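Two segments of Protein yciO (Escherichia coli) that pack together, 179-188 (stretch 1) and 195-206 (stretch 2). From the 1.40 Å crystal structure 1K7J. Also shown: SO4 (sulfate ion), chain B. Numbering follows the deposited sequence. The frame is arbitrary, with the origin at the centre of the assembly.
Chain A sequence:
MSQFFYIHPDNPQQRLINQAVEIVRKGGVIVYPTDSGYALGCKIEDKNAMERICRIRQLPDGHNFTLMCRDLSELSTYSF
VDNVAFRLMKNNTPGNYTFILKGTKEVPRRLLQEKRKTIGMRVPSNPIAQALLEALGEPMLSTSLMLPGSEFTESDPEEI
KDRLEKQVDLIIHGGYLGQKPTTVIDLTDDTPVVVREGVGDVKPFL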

# COMPACT_ATOMS: atom_id res chain seq x y z
N GLN A 179 -10.90 0.01 -10.42
CA GLN A 179 -11.44 -0.41 -9.13
C GLN A 179 -11.05 -1.83 -8.76
O GLN A 179 -11.52 -2.36 -7.75
CB GLN A 179 -12.96 -0.26 -9.11
CG GLN A 179 -13.63 -0.61 -10.41
CD GLN A 179 -14.23 0.61 -11.10
OE1 GLN A 179 -13.53 1.60 -11.37
NE2 GLN A 179 -15.52 0.55 -11.40
N LYS A 180 -10.21 -2.45 -9.57
CA LYS A 180 -9.75 -3.81 -9.30
C LYS A 180 -8.53 -3.70 -8.40
O LYS A 180 -7.57 -3.00 -8.72
CB LYS A 180 -9.39 -4.53 -10.61
CG LYS A 180 -9.00 -5.99 -10.42
CD LYS A 180 -8.63 -6.66 -11.73
CE LYS A 180 -9.83 -6.77 -12.67
NZ LYS A 180 -9.46 -7.44 -13.95
N PRO A 181 -8.54 -4.39 -7.25
CA PRO A 181 -7.41 -4.35 -6.32
C PRO A 181 -6.25 -5.22 -6.79
O PRO A 181 -6.34 -5.88 -7.82
CB PRO A 181 -8.02 -4.86 -5.02
CG PRO A 181 -8.97 -5.91 -5.52
CD PRO A 181 -9.64 -5.21 -6.70
N THR A 182 -5.15 -5.20 -6.05
CA THR A 182 -4.00 -6.02 -6.40
C THR A 182 -4.32 -7.49 -6.22
O THR A 182 -5.24 -7.87 -5.49
CB THR A 182 -2.78 -5.75 -5.49
OG1 THR A 182 -3.15 -6.03 -4.13
CG2 THR A 182 -2.30 -4.32 -5.61
N THR A 183 -3.56 -8.33 -6.91
CA THR A 183 -3.71 -9.76 -6.75
C THR A 183 -2.83 -10.03 -5.53
O THR A 183 -1.68 -9.58 -5.48
CB THR A 183 -3.19 -10.52 -7.97
OG1 THR A 183 -4.15 -10.41 -9.02
CG2 THR A 183 -2.95 -12.00 -7.64
N VAL A 184 -3.38 -10.72 -4.54
CA VAL A 184 -2.63 -11.01 -3.33
C VAL A 184 -2.16 -12.46 -3.35
O VAL A 184 -2.96 -13.38 -3.46
CB VAL A 184 -3.49 -10.76 -2.08
CG1 VAL A 184 -2.68 -11.03 -0.82
CG2 VAL A 184 -4.00 -9.33 -2.08
N ILE A 185 -0.84 -12.64 -3.25
CA ILE A 185 -0.24 -13.96 -3.25
C ILE A 185 0.51 -14.18 -1.94
O ILE A 185 1.35 -13.36 -1.57
CB ILE A 185 0.79 -14.12 -4.39
CG1 ILE A 185 0.16 -13.78 -5.74
CG2 ILE A 185 1.33 -15.55 -4.40
CD1 ILE A 185 -0.95 -14.71 -6.17
N ASP A 186 0.20 -15.26 -1.24
CA ASP A 186 0.91 -15.58 -0.00
C ASP A 186 2.08 -16.44 -0.47
O ASP A 186 1.88 -17.49 -1.08
CB ASP A 186 0.01 -16.37 0.94
CG ASP A 186 0.69 -16.66 2.28
OD1 ASP A 186 1.89 -16.98 2.28
OD2 ASP A 186 0.00 -16.58 3.32
N LEU A 187 3.30 -15.99 -0.19
CA LEU A 187 4.49 -16.72 -0.62
C LEU A 187 5.19 -17.49 0.50
O LEU A 187 6.25 -18.07 0.27
CB LEU A 187 5.49 -15.75 -1.26
CG LEU A 187 5.06 -15.06 -2.56
CD1 LEU A 187 6.12 -14.06 -2.99
CD2 LEU A 187 4.84 -16.11 -3.64
N THR A 188 4.60 -17.52 1.69
CA THR A 188 5.22 -18.23 2.79
C THR A 188 5.17 -19.75 2.57
O THR A 188 4.36 -20.24 1.79
CB THR A 188 4.56 -17.87 4.14
OG1 THR A 188 3.18 -18.26 4.13
CG2 THR A 188 4.66 -16.37 4.40
N VAL A 195 -4.59 -15.40 -2.50
CA VAL A 195 -5.47 -14.90 -1.45
C VAL A 195 -6.58 -14.06 -2.08
O VAL A 195 -7.72 -14.06 -1.61
CB VAL A 195 -4.68 -14.03 -0.45
CG1 VAL A 195 -5.62 -13.35 0.53
CG2 VAL A 195 -3.68 -14.91 0.29
N ARG A 196 -6.24 -13.34 -3.14
CA ARG A 196 -7.20 -12.50 -3.85
C ARG A 196 -6.81 -12.36 -5.30
O ARG A 196 -5.65 -12.07 -5.61
CB ARG A 196 -7.27 -11.11 -3.22
CG ARG A 196 -8.20 -10.16 -3.97
CD ARG A 196 -8.35 -8.82 -3.25
NE ARG A 196 -7.14 -8.01 -3.33
CZ ARG A 196 -6.82 -7.08 -2.44
NH1 ARG A 196 -7.62 -6.84 -1.41
NH2 ARG A 196 -5.70 -6.38 -2.58
N GLU A 197 -7.76 -12.56 -6.21
CA GLU A 197 -7.45 -12.39 -7.62
C GLU A 197 -7.79 -10.96 -8.00
O GLU A 197 -8.95 -10.54 -7.93
CB GLU A 197 -8.23 -13.38 -8.49
CG GLU A 197 -7.96 -13.18 -9.98
CD GLU A 197 -8.22 -14.42 -10.81
OE1 GLU A 197 -9.16 -15.18 -10.48
OE2 GLU A 197 -7.49 -14.63 -11.80
N GLY A 198 -6.77 -10.20 -8.39
CA GLY A 198 -6.95 -8.82 -8.78
C GLY A 198 -6.33 -8.51 -10.12
O GLY A 198 -6.38 -9.33 -11.05
N VAL A 199 -5.71 -7.34 -10.24
CA VAL A 199 -5.09 -6.92 -11.49
C VAL A 199 -4.01 -7.88 -12.00
O VAL A 199 -3.98 -8.22 -13.18
CB VAL A 199 -4.46 -5.51 -11.36
CG1 VAL A 199 -3.86 -5.07 -12.70
CG2 VAL A 199 -5.52 -4.51 -10.92
N GLY A 200 -3.12 -8.31 -11.10
CA GLY A 200 -2.05 -9.20 -11.50
C GLY A 200 -2.46 -10.61 -11.90
O GLY A 200 -3.34 -11.21 -11.29
N ASP A 201 -1.81 -11.13 -12.94
CA ASP A 201 -2.09 -12.48 -13.43
C ASP A 201 -1.71 -13.50 -12.35
O ASP A 201 -0.62 -13.43 -11.79
CB ASP A 201 -1.26 -12.72 -14.70
CG ASP A 201 -1.58 -14.05 -15.39
OD1 ASP A 201 -2.46 -14.80 -14.92
OD2 ASP A 201 -0.93 -14.33 -16.41
N VAL A 202 -2.61 -14.44 -12.05
CA VAL A 202 -2.32 -15.44 -11.03
C VAL A 202 -1.51 -16.62 -11.56
O VAL A 202 -0.84 -17.32 -10.80
CB VAL A 202 -3.62 -16.00 -10.40
CG1 VAL A 202 -4.41 -14.87 -9.74
CG2 VAL A 202 -4.47 -16.69 -11.46
N LYS A 203 -1.55 -16.82 -12.87
CA LYS A 203 -0.86 -17.94 -13.50
C LYS A 203 0.60 -18.20 -13.15
O LYS A 203 1.00 -19.35 -12.96
CB LYS A 203 -1.02 -17.86 -15.02
CG LYS A 203 -2.46 -18.03 -15.46
CD LYS A 203 -2.59 -17.96 -16.97
CE LYS A 203 -4.04 -18.11 -17.39
NZ LYS A 203 -4.61 -19.42 -16.98
N PRO A 204 1.42 -17.14 -13.05
CA PRO A 204 2.84 -17.36 -12.72
C PRO A 204 3.05 -18.00 -11.35
O PRO A 204 4.13 -18.52 -11.05
CB PRO A 204 3.43 -15.95 -12.78
CG PRO A 204 2.54 -15.24 -13.77
CD PRO A 204 1.17 -15.72 -13.36
N PHE A 205 2.01 -17.97 -10.52
CA PHE A 205 2.07 -18.52 -9.17
C PHE A 205 1.25 -19.79 -9.05
O PHE A 205 1.26 -20.44 -8.01
CB PHE A 205 1.54 -17.48 -8.19
CG PHE A 205 2.18 -16.13 -8.34
CD1 PHE A 205 3.34 -15.82 -7.64
CD2 PHE A 205 1.66 -15.20 -9.23
CE1 PHE A 205 3.98 -14.60 -7.82
CE2 PHE A 205 2.29 -13.97 -9.42
CZ PHE A 205 3.45 -13.67 -8.72
N LEU A 206 0.53 -20.11 -10.13
CA LEU A 206 -0.36 -21.27 -10.19
C LEU A 206 -1.67 -20.95 -9.47
O LEU A 206 -2.65 -20.58 -10.16
CB LEU A 206 0.31 -22.49 -9.56
CG LEU A 206 1.12 -23.40 -10.48
CD1 LEU A 206 0.18 -24.11 -11.42
CD2 LEU A 206 2.15 -22.58 -11.25
OXT LEU A 206 -1.71 -21.06 -8.22
S SO4 B . -5.42 -4.89 1.04
O1 SO4 B . -4.89 -4.66 -0.32
O2 SO4 B . -5.64 -3.60 1.72
O3 SO4 B . -6.71 -5.61 0.95
O4 SO4 B . -4.46 -5.70 1.80

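Two segments of one chain bury 763 Å² between them and run antiparallel where Val195 to Val199 passes stretch 1: Lys180 to Leu187 on one side, the C-terminal tail from Val195 to Leu206 on the other. The pairing begins where the chain turns a corner at Val195. Val195 N donates to Val184 O (2.8 Å), and the same carbonyl accepts a longer bond from Arg196 N (3.3 Å). The side chain of Val195 points toward stretch 1, its CB 3.6 Å from Val184 CG1.

Arg196 and Val184 form the antiparallel bridge, their CA atoms 4.8 Å apart; Val184 N returns a bond to Arg196 O (2.8 Å), and both side chains lie on the same face of the sheet. The arginine then reaches back along stretch 1. Its NE donates to Thr182 O (2.9 Å), its NH2 donates to Thr182 OG1 (3.0 Å), and a weak bond also joins NH2 to Thr182 O (3.3 Å). The flat guanidinium is sandwiched between Val184 CG2 over one face and Pro181 CG over the opposite face, leaving its polar edge free for acceptors. There it also grips a sulfate, probably from the crystallisation liquor, with NH1 donating to SO4 O3 (2.8 Å) and NH2 to SO4 O1 (3.0 Å).

Glu197 points away and adds almost nothing. At Gly198 the backbones close up, its CA lying only 3.9 Å from Thr183 CA and 3.2 Å from Pro181 O in a CA-H...O contact. An ideal CB here would sit 2.0 Å from Pro181 O, a clash, so the close approach depends on the absence of a side chain. Gly198 N donates to Thr183 OG1 (2.7 Å), and that hydroxyl in turn donates a hydrogen bond to Gly200 O (2.5 Å); one threonine thus ties down two points of the bend around Val199.

Val199 N bonds to Pro181 O (2.9 Å), while the aliphatic part of Lys180 lies along this backbone, with Lys180 CD 3.3 Å from Val199 N. Beyond Gly200 the contacts become apolar. Asp201 points away, but its OD1 accepts from Lys203 N (3.0 Å) at the start of the short 3-10 segment 203-205. Val202 CG1 meets the methyl CG2 of Thr183 at 3.8 Å.

The 3-10 turn presents Phe205 toward stretch 1. Ile185 CG1 sits over the ring face, 4.0 Å from the centroid of Phe205 and nearly on the ring normal, in a CH-pi contact. Leu187 CD2 approaches Phe205 CD1 more loosely, at 4.3 Å.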